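Local coordinates for protein peroxisomal acyl-coenzyme A oxidase 1 (Arabidopsis thaliana, PDB 1W07) that oxidises long- and medium-chain acyl-CoAs to 2-trans-enoyl-CoAs with FAD as cofactor and molecular oxygen as electron acceptor, releasing hydrogen peroxide, at residues V47-S51 with H612-S616; Q472-L478 with L584-Q588. The protein carries 1 engineered substitution. All coordinates share one frame; numbering follows the deposited sequence.

Contact 1: residues V47-S51 with H612-S616; sequences VFEKS and HYLNS
Lys50 lays its side chain past the His612 ring and ends among the last carbonyls of the short helix 611-614. Its chain starts with CG between the backbone N and the carbonyl carbon (chi1 79°) and bends again at every later torsion, which turns it from the loop toward that helix. From CB outward, the first Lys50 atom to touch is CD, 3.5 Å from His612 CE1 and oblique to the ring. CE follows at 3.8 Å from His612 O. The ammonium NZ then gives two weak hydrogen bonds, to Tyr613 O at 3.0 Å and to His612 O at 3.3 Å, and forms a salt bridge with Asp94. Its positive charge would be favoured beside these C-terminal carbonyls. Here it ties the loop between helices 29-43 and 58-78, in the N-terminal part of the oxidase, to the C-terminal part of the chain. Asn615, just past the helix, leaves helical geometry with positive phi; a water accepts from Lys50 NZ and, weakly, from Asn615 ND2, and Asn615 OD1 lies 3.1 Å from Ser51 CB. His612 answers in the other direction: NE2 donates to Phe48 O at 2.8 Å, with the N-H...O angle bent to 142°. That oxygen lies nearly in the imidazole plane, whereas NE2 stands well above the plane of the Phe48 carbonyl.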
ATOM      1  N   VAL B  47     -18.825  20.986  14.500  1.00 23.29           N
ATOM      2  CA  VAL B  47     -17.887  21.615  13.573  1.00 22.34           C
ATOM      3  C   VAL B  47     -16.744  20.657  13.212  1.00 25.20           C
ATOM      4  O   VAL B  47     -16.152  20.767  12.132  1.00 24.75           O
ATOM      5  CB  VAL B  47     -17.286  22.932  14.178  1.00 23.54           C
ATOM      6  CG1 VAL B  47     -16.306  23.570  13.196  1.00 21.46           C
ATOM      7  CG2 VAL B  47     -18.412  23.917  14.525  1.00 21.53           C
ATOM      8  N   PHE B  48     -16.447  19.708  14.099  1.00 23.62           N
ATOM      9  CA  PHE B  48     -15.343  18.774  13.863  1.00 24.25           C
ATOM     10  C   PHE B  48     -15.722  17.443  13.222  1.00 24.52           C
ATOM     11  O   PHE B  48     -14.977  16.466  13.302  1.00 23.56           O
ATOM     12  CB  PHE B  48     -14.592  18.534  15.175  1.00 21.83           C
ATOM     13  CG  PHE B  48     -13.922  19.770  15.733  1.00 20.42           C
ATOM     14  CD1 PHE B  48     -13.791  19.947  17.113  1.00 20.14           C
ATOM     15  CD2 PHE B  48     -13.409  20.751  14.883  1.00 18.99           C
ATOM     16  CE1 PHE B  48     -13.161  21.079  17.639  1.00 23.36           C
ATOM     17  CE2 PHE B  48     -12.773  21.894  15.398  1.00 20.05           C
ATOM     18  CZ  PHE B  48     -12.650  22.058  16.779  1.00 22.84           C
ATOM     19  N   GLU B  49     -16.882  17.421  12.579  1.00 24.62           N
ATOM     20  CA  GLU B  49     -17.342  16.234  11.885  1.00 23.99           C
ATOM     21  C   GLU B  49     -16.372  15.964  10.745  1.00 22.68           C
ATOM     22  O   GLU B  49     -15.903  16.906  10.100  1.00 20.92           O
ATOM     23  CB  GLU B  49     -18.748  16.475  11.321  1.00 28.48           C
ATOM     24  CG  GLU B  49     -19.216  15.392  10.365  1.00 33.45           C
ATOM     25  CD  GLU B  49     -20.534  15.732   9.696  1.00 39.47           C
ATOM     26  OE1 GLU B  49     -20.718  16.903   9.294  1.00 38.50           O
ATOM     27  OE2 GLU B  49     -21.377  14.821   9.548  1.00 42.90           O
ATOM     28  N   LYS B  50     -16.063  14.695  10.490  1.00 19.52           N
ATOM     29  CA  LYS B  50     -15.153  14.369   9.396  1.00 23.62           C
ATOM     30  C   LYS B  50     -15.488  13.078   8.661  1.00 24.16           C
ATOM     31  O   LYS B  50     -14.711  12.640   7.818  1.00 28.84           O
ATOM     32  CB  LYS B  50     -13.705  14.285   9.891  1.00 22.15           C
ATOM     33  CG  LYS B  50     -13.353  12.977  10.589  1.00 23.54           C
ATOM     34  CD  LYS B  50     -13.136  13.166  12.079  1.00 25.61           C
ATOM     35  CE  LYS B  50     -11.705  12.781  12.516  1.00 20.72           C
ATOM     36  NZ  LYS B  50     -11.269  11.337  12.427  1.00 17.03           N
ATOM     37  N   SER B  51     -16.629  12.460   8.967  1.00 25.25           N
ATOM     38  CA  SER B  51     -17.019  11.216   8.292  1.00 25.92           C
ATOM     39  C   SER B  51     -17.595  11.505   6.904  1.00 26.41           C
ATOM     40  O   SER B  51     -17.817  10.585   6.115  1.00 27.37           O
ATOM     41  CB  SER B  51     -18.055  10.449   9.129  1.00 23.97           C
ATOM     42  OG  SER B  51     -19.265  11.178   9.254  1.00 25.35           O
ATOM     43  N   HIS B 612     -15.546   8.606  16.818  1.00 17.36           N
ATOM     44  CA  HIS B 612     -15.377   9.803  16.006  1.00 19.14           C
ATOM     45  C   HIS B 612     -13.954   9.879  15.461  1.00 18.34           C
ATOM     46  O   HIS B 612     -13.756  10.176  14.283  1.00 16.88           O
ATOM     47  CB  HIS B 612     -15.686  11.062  16.824  1.00 19.55           C
ATOM     48  CG  HIS B 612     -15.377  12.341  16.113  1.00 18.75           C
ATOM     49  ND1 HIS B 612     -14.108  12.875  16.064  1.00 19.97           N
ATOM     50  CD2 HIS B 612     -16.166  13.183  15.403  1.00 21.59           C
ATOM     51  CE1 HIS B 612     -14.128  13.992  15.357  1.00 20.95           C
ATOM     52  NE2 HIS B 612     -15.365  14.200  14.943  1.00 21.99           N
ATOM     53  N   TYR B 613     -12.967   9.601  16.312  1.00 17.63           N
ATOM     54  CA  TYR B 613     -11.566   9.668  15.890  1.00 16.82           C
ATOM     55  C   TYR B 613     -11.220   8.547  14.911  1.00 17.53           C
ATOM     56  O   TYR B 613     -10.555   8.776  13.893  1.00 17.71           O
ATOM     57  CB  TYR B 613     -10.638   9.584  17.096  1.00 13.89           C
ATOM     58  CG  TYR B 613      -9.176   9.756  16.747  1.00 18.67           C
ATOM     59  CD1 TYR B 613      -8.703  10.959  16.221  1.00 16.47           C
ATOM     60  CD2 TYR B 613      -8.268   8.717  16.943  1.00 18.38           C
ATOM     61  CE1 TYR B 613      -7.362  11.122  15.906  1.00 17.80           C
ATOM     62  CE2 TYR B 613      -6.934   8.867  16.632  1.00 16.72           C
ATOM     63  CZ  TYR B 613      -6.485  10.068  16.120  1.00 18.35           C
ATOM     64  OH  TYR B 613      -5.149  10.210  15.880  1.00 16.68           O
ATOM     65  N   LEU B 614     -11.669   7.334  15.224  1.00 15.58           N
ATOM     66  CA  LEU B 614     -11.409   6.183  14.371  1.00 17.12           C
ATOM     67  C   LEU B 614     -12.080   6.341  13.024  1.00 17.62           C
ATOM     68  O   LEU B 614     -11.549   5.881  12.010  1.00 16.32           O
ATOM     69  CB  LEU B 614     -11.896   4.886  15.028  1.00 20.80           C
ATOM     70  CG  LEU B 614     -10.945   4.137  15.975  1.00 20.23           C
ATOM     71  CD1 LEU B 614     -11.592   2.830  16.432  1.00 23.25           C
ATOM     72  CD2 LEU B 614      -9.635   3.851  15.260  1.00 21.64           C
ATOM     73  N   ASN B 615     -13.261   6.961  13.029  1.00 16.67           N
ATOM     74  CA  ASN B 615     -14.026   7.209  11.803  1.00 17.55           C
ATOM     75  C   ASN B 615     -14.098   5.945  10.953  1.00 19.19           C
ATOM     76  O   ASN B 615     -13.806   5.978   9.759  1.00 20.83           O
ATOM     77  CB  ASN B 615     -13.346   8.327  11.016  1.00 20.23           C
ATOM     78  CG  ASN B 615     -14.234   8.911   9.944  1.00 20.29           C
ATOM     79  OD1 ASN B 615     -15.408   9.191  10.185  1.00 22.89           O
ATOM     80  ND2 ASN B 615     -13.673   9.129   8.763  1.00 21.17           N
ATOM     81  N   SER B 616     -14.506   4.847  11.584  1.00 16.65           N
ATOM     82  CA  SER B 616     -14.564   3.548  10.934  1.00 16.07           C
ATOM     83  C   SER B 616     -15.793   2.748  11.282  1.00 13.77           C
ATOM     84  O   SER B 616     -16.081   2.509  12.453  1.00 12.72           O
ATOM     85  CB  SER B 616     -13.345   2.722  11.334  1.00 15.24           C
ATOM     86  OG  SER B 616     -13.461   1.389  10.865  1.00 16.11           O
TER
HETATM   87  O   HOH W   1     -10.638   9.964   9.646  1.00 37.48           O

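Contact 2: residues Q472-L478 with L584-Q588; sequences QKAEDWL and LANDQ
Gln588 and Ala474 make the one hydrogen bond between the two segments: NE2 of the glutamine donates to Ala474 O over 3.1 Å, with a nearly straight N-H...O angle of 174°. The oxygen lies in the amide plane of Gln588, but NE2 stands above the carbonyl plane of Ala474. Trp477 N, from within the same 3-10 turn, reaches Ala474 O from the other face, so two donors grip one oxygen. Gln588 gets there with CG opposite its backbone N (chi1 -173°) and a bend at chi2. The aromatic part belongs to Trp477. Ala585 CB sits over the five-membered ring in a CH-pi contact, 3.6 Å from its centroid, and Ala585 CA covers the same ring 3.4 Å from CD1. The indole NE1 bonds to Gln581 O one turn earlier on helix 579-596, which, with Ala585 over the face, limits how the ring can turn. This is the 3-10 turn 474-478, just ahead of helix 480-503, docked on helix 579-596 in the C-terminal helical region; Leu561 and Leu564 of helix 548-566 also touch the indole. Among apolar pairs, Trp477 CD1 lies 4.2 Å from Leu584 CB, and Ala474 CB 4.4 Å from Leu584 CD2. Leu478 crosses Gln588 at about a right angle, its CD2 3.6 Å from Gln588 CG. Two methyls lie against backbone instead: Leu584 CD1 is 3.7 Å from Gln472 C, and Ala474 CB 3.4 Å from Leu584 O.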
ATOM      1  N   GLN B 472      17.095 -25.019  23.163  1.00 37.03           N
ATOM      2  CA  GLN B 472      16.853 -26.452  23.046  1.00 36.52           C
ATOM      3  C   GLN B 472      15.355 -26.709  23.074  1.00 35.38           C
ATOM      4  O   GLN B 472      14.889 -27.791  22.702  1.00 37.76           O
ATOM      5  CB  GLN B 472      17.538 -27.211  24.191  1.00 37.74           C
ATOM      6  CG  GLN B 472      19.064 -27.151  24.170  1.00 38.75           C
ATOM      7  CD  GLN B 472      19.705 -27.998  25.260  1.00 41.80           C
ATOM      8  OE1 GLN B 472      19.436 -29.197  25.372  1.00 42.79           O
ATOM      9  NE2 GLN B 472      20.561 -27.380  26.065  1.00 41.81           N
ATOM     10  N   LYS B 473      14.606 -25.705  23.522  1.00 33.82           N
ATOM     11  CA  LYS B 473      13.148 -25.803  23.609  1.00 31.93           C
ATOM     12  C   LYS B 473      12.526 -24.469  23.213  1.00 29.67           C
ATOM     13  O   LYS B 473      13.116 -23.405  23.436  1.00 26.91           O
ATOM     14  CB  LYS B 473      12.720 -26.161  25.035  1.00 33.41           C
ATOM     15  CG  LYS B 473      13.028 -25.083  26.073  1.00 32.82           C
ATOM     16  CD  LYS B 473      12.445 -25.422  27.445  1.00 36.47           C
ATOM     17  CE  LYS B 473      13.447 -26.146  28.332  1.00 37.47           C
ATOM     18  NZ  LYS B 473      14.535 -25.227  28.787  1.00 33.47           N
ATOM     19  N   ALA B 474      11.331 -24.532  22.638  1.00 29.80           N
ATOM     20  CA  ALA B 474      10.620 -23.337  22.190  1.00 29.62           C
ATOM     21  C   ALA B 474      10.591 -22.270  23.270  1.00 29.45           C
ATOM     22  O   ALA B 474      10.816 -21.092  22.993  1.00 28.23           O
ATOM     23  CB  ALA B 474       9.191 -23.698  21.773  1.00 28.38           C
ATOM     24  N   GLU B 475      10.322 -22.700  24.499  1.00 28.91           N
ATOM     25  CA  GLU B 475      10.244 -21.806  25.645  1.00 30.83           C
ATOM     26  C   GLU B 475      11.500 -20.959  25.831  1.00 28.60           C
ATOM     27  O   GLU B 475      11.444 -19.877  26.417  1.00 28.53           O
ATOM     28  CB  GLU B 475       9.977 -22.616  26.927  1.00 34.82           C
ATOM     29  CG  GLU B 475       8.605 -23.302  27.018  1.00 40.42           C
ATOM     30  CD  GLU B 475       8.378 -24.362  25.950  1.00 42.82           C
ATOM     31  OE1 GLU B 475       9.290 -25.176  25.709  1.00 41.23           O
ATOM     32  OE2 GLU B 475       7.275 -24.389  25.355  1.00 46.08           O
ATOM     33  N   ASP B 476      12.634 -21.444  25.337  1.00 27.73           N
ATOM     34  CA  ASP B 476      13.881 -20.698  25.482  1.00 30.24           C
ATOM     35  C   ASP B 476      13.872 -19.376  24.714  1.00 28.12           C
ATOM     36  O   ASP B 476      14.639 -18.464  25.022  1.00 26.14           O
ATOM     37  CB  ASP B 476      15.074 -21.549  25.029  1.00 34.59           C
ATOM     38  CG  ASP B 476      15.311 -22.750  25.927  1.00 40.10           C
ATOM     39  OD1 ASP B 476      15.296 -22.580  27.169  1.00 41.27           O
ATOM     40  OD2 ASP B 476      15.524 -23.866  25.397  1.00 41.96           O
ATOM     41  N   TRP B 477      13.002 -19.263  23.717  1.00 29.01           N
ATOM     42  CA  TRP B 477      12.933 -18.035  22.936  1.00 24.18           C
ATOM     43  C   TRP B 477      12.190 -16.918  23.651  1.00 24.30           C
ATOM     44  O   TRP B 477      11.968 -15.859  23.078  1.00 25.10           O
ATOM     45  CB  TRP B 477      12.300 -18.308  21.570  1.00 24.78           C
ATOM     46  CG  TRP B 477      13.275 -18.870  20.586  1.00 19.97           C
ATOM     47  CD1 TRP B 477      13.283 -20.131  20.058  1.00 25.05           C
ATOM     48  CD2 TRP B 477      14.383 -18.186  20.006  1.00 22.44           C
ATOM     49  NE1 TRP B 477      14.329 -20.276  19.179  1.00 25.27           N
ATOM     50  CE2 TRP B 477      15.026 -19.094  19.134  1.00 25.44           C
ATOM     51  CE3 TRP B 477      14.899 -16.890  20.134  1.00 24.33           C
ATOM     52  CZ2 TRP B 477      16.163 -18.744  18.396  1.00 23.70           C
ATOM     53  CZ3 TRP B 477      16.025 -16.545  19.398  1.00 25.21           C
ATOM     54  CH2 TRP B 477      16.642 -17.468  18.544  1.00 21.34           C
ATOM     55  N   LEU B 478      11.802 -17.159  24.906  1.00 24.59           N
ATOM     56  CA  LEU B 478      11.101 -16.144  25.697  1.00 23.93           C
ATOM     57  C   LEU B 478      12.095 -15.501  26.655  1.00 25.48           C
ATOM     58  O   LEU B 478      11.746 -14.635  27.455  1.00 25.16           O
ATOM     59  CB  LEU B 478       9.933 -16.764  26.476  1.00 23.84           C
ATOM     60  CG  LEU B 478       8.827 -17.412  25.630  1.00 26.67           C
ATOM     61  CD1 LEU B 478       7.779 -18.067  26.547  1.00 25.98           C
ATOM     62  CD2 LEU B 478       8.195 -16.355  24.698  1.00 22.93           C
ATOM     63  N   LEU B 584      11.882 -23.861  16.424  1.00 23.14           N
ATOM     64  CA  LEU B 584      11.404 -23.735  17.802  1.00 23.09           C
ATOM     65  C   LEU B 584      10.866 -22.325  18.045  1.00 21.38           C
ATOM     66  O   LEU B 584       9.912 -22.128  18.802  1.00 19.53           O
ATOM     67  CB  LEU B 584      12.544 -24.028  18.788  1.00 21.89           C
ATOM     68  CG  LEU B 584      12.984 -25.497  18.885  1.00 22.14           C
ATOM     69  CD1 LEU B 584      14.244 -25.625  19.741  1.00 19.97           C
ATOM     70  CD2 LEU B 584      11.830 -26.300  19.471  1.00 24.97           C
ATOM     71  N   ALA B 585      11.485 -21.341  17.404  1.00 20.39           N
ATOM     72  CA  ALA B 585      11.052 -19.947  17.550  1.00 21.05           C
ATOM     73  C   ALA B 585       9.675 -19.804  16.917  1.00 20.38           C
ATOM     74  O   ALA B 585       8.806 -19.121  17.456  1.00 19.45           O
ATOM     75  CB  ALA B 585      12.038 -19.013  16.872  1.00 21.70           C
ATOM     76  N   ASN B 586       9.487 -20.467  15.779  1.00 20.39           N
ATOM     77  CA  ASN B 586       8.213 -20.445  15.071  1.00 24.97           C
ATOM     78  C   ASN B 586       7.112 -21.077  15.926  1.00 26.08           C
ATOM     79  O   ASN B 586       5.977 -20.596  15.925  1.00 26.96           O
ATOM     80  CB  ASN B 586       8.332 -21.190  13.737  1.00 25.57           C
ATOM     81  CG  ASN B 586       7.188 -20.877  12.786  1.00 32.49           C
ATOM     82  OD1 ASN B 586       6.942 -19.715  12.461  1.00 33.05           O
ATOM     83  ND2 ASN B 586       6.486 -21.911  12.334  1.00 35.06           N
ATOM     84  N   ASP B 587       7.433 -22.157  16.645  1.00 26.52           N
ATOM     85  CA  ASP B 587       6.447 -22.817  17.512  1.00 22.84           C
ATOM     86  C   ASP B 587       6.070 -21.863  18.644  1.00 20.87           C
ATOM     87  O   ASP B 587       4.899 -21.745  19.012  1.00 20.54           O
ATOM     88  CB  ASP B 587       7.004 -24.112  18.126  1.00 26.37           C
ATOM     89  CG  ASP B 587       7.325 -25.171  17.091  1.00 27.52           C
ATOM     90  OD1 ASP B 587       6.604 -25.268  16.072  1.00 28.23           O
ATOM     91  OD2 ASP B 587       8.292 -25.937  17.312  1.00 29.73           O
ATOM     92  N   GLN B 588       7.067 -21.186  19.202  1.00 20.79           N
ATOM     93  CA  GLN B 588       6.812 -20.241  20.280  1.00 21.08           C
ATOM     94  C   GLN B 588       5.942 -19.089  19.778  1.00 20.65           C
ATOM     95  O   GLN B 588       5.026 -18.630  20.476  1.00 16.26           O
ATOM     96  CB  GLN B 588       8.127 -19.697  20.826  1.00 21.28           C
ATOM     97  CG  GLN B 588       7.960 -18.836  22.069  1.00 23.50           C
ATOM     98  CD  GLN B 588       7.201 -19.550  23.188  1.00 25.65           C
ATOM     99  OE1 GLN B 588       6.055 -19.211  23.497  1.00 25.49           O
ATOM    100  NE2 GLN B 588       7.844 -20.532  23.805  1.00 21.39           N
TER

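Neither contact shares an element with the other: their centres lie 43 Å apart and their nearest atoms about 27 Å. Both segments of contact 2 fall between those of contact 1 in sequence. Contact 1 spans 560 intervening residues to join the N-terminal and C-terminal parts of the subunit, whereas contact 2 stays within the C-terminal helical region. Both are partly buried, but contact 2 lies farther from the centre of the chain, 33 Å against 21 Å, and its helix also meets the second subunit, where Asn586 hydrogen-bonds Asp518 of that subunit. Contact 1 is mainly polar, a charged amine and an imidazole meeting backbone carbonyls; contact 2 combines one hydrogen bond from a side-chain amide with indole and aliphatic packing.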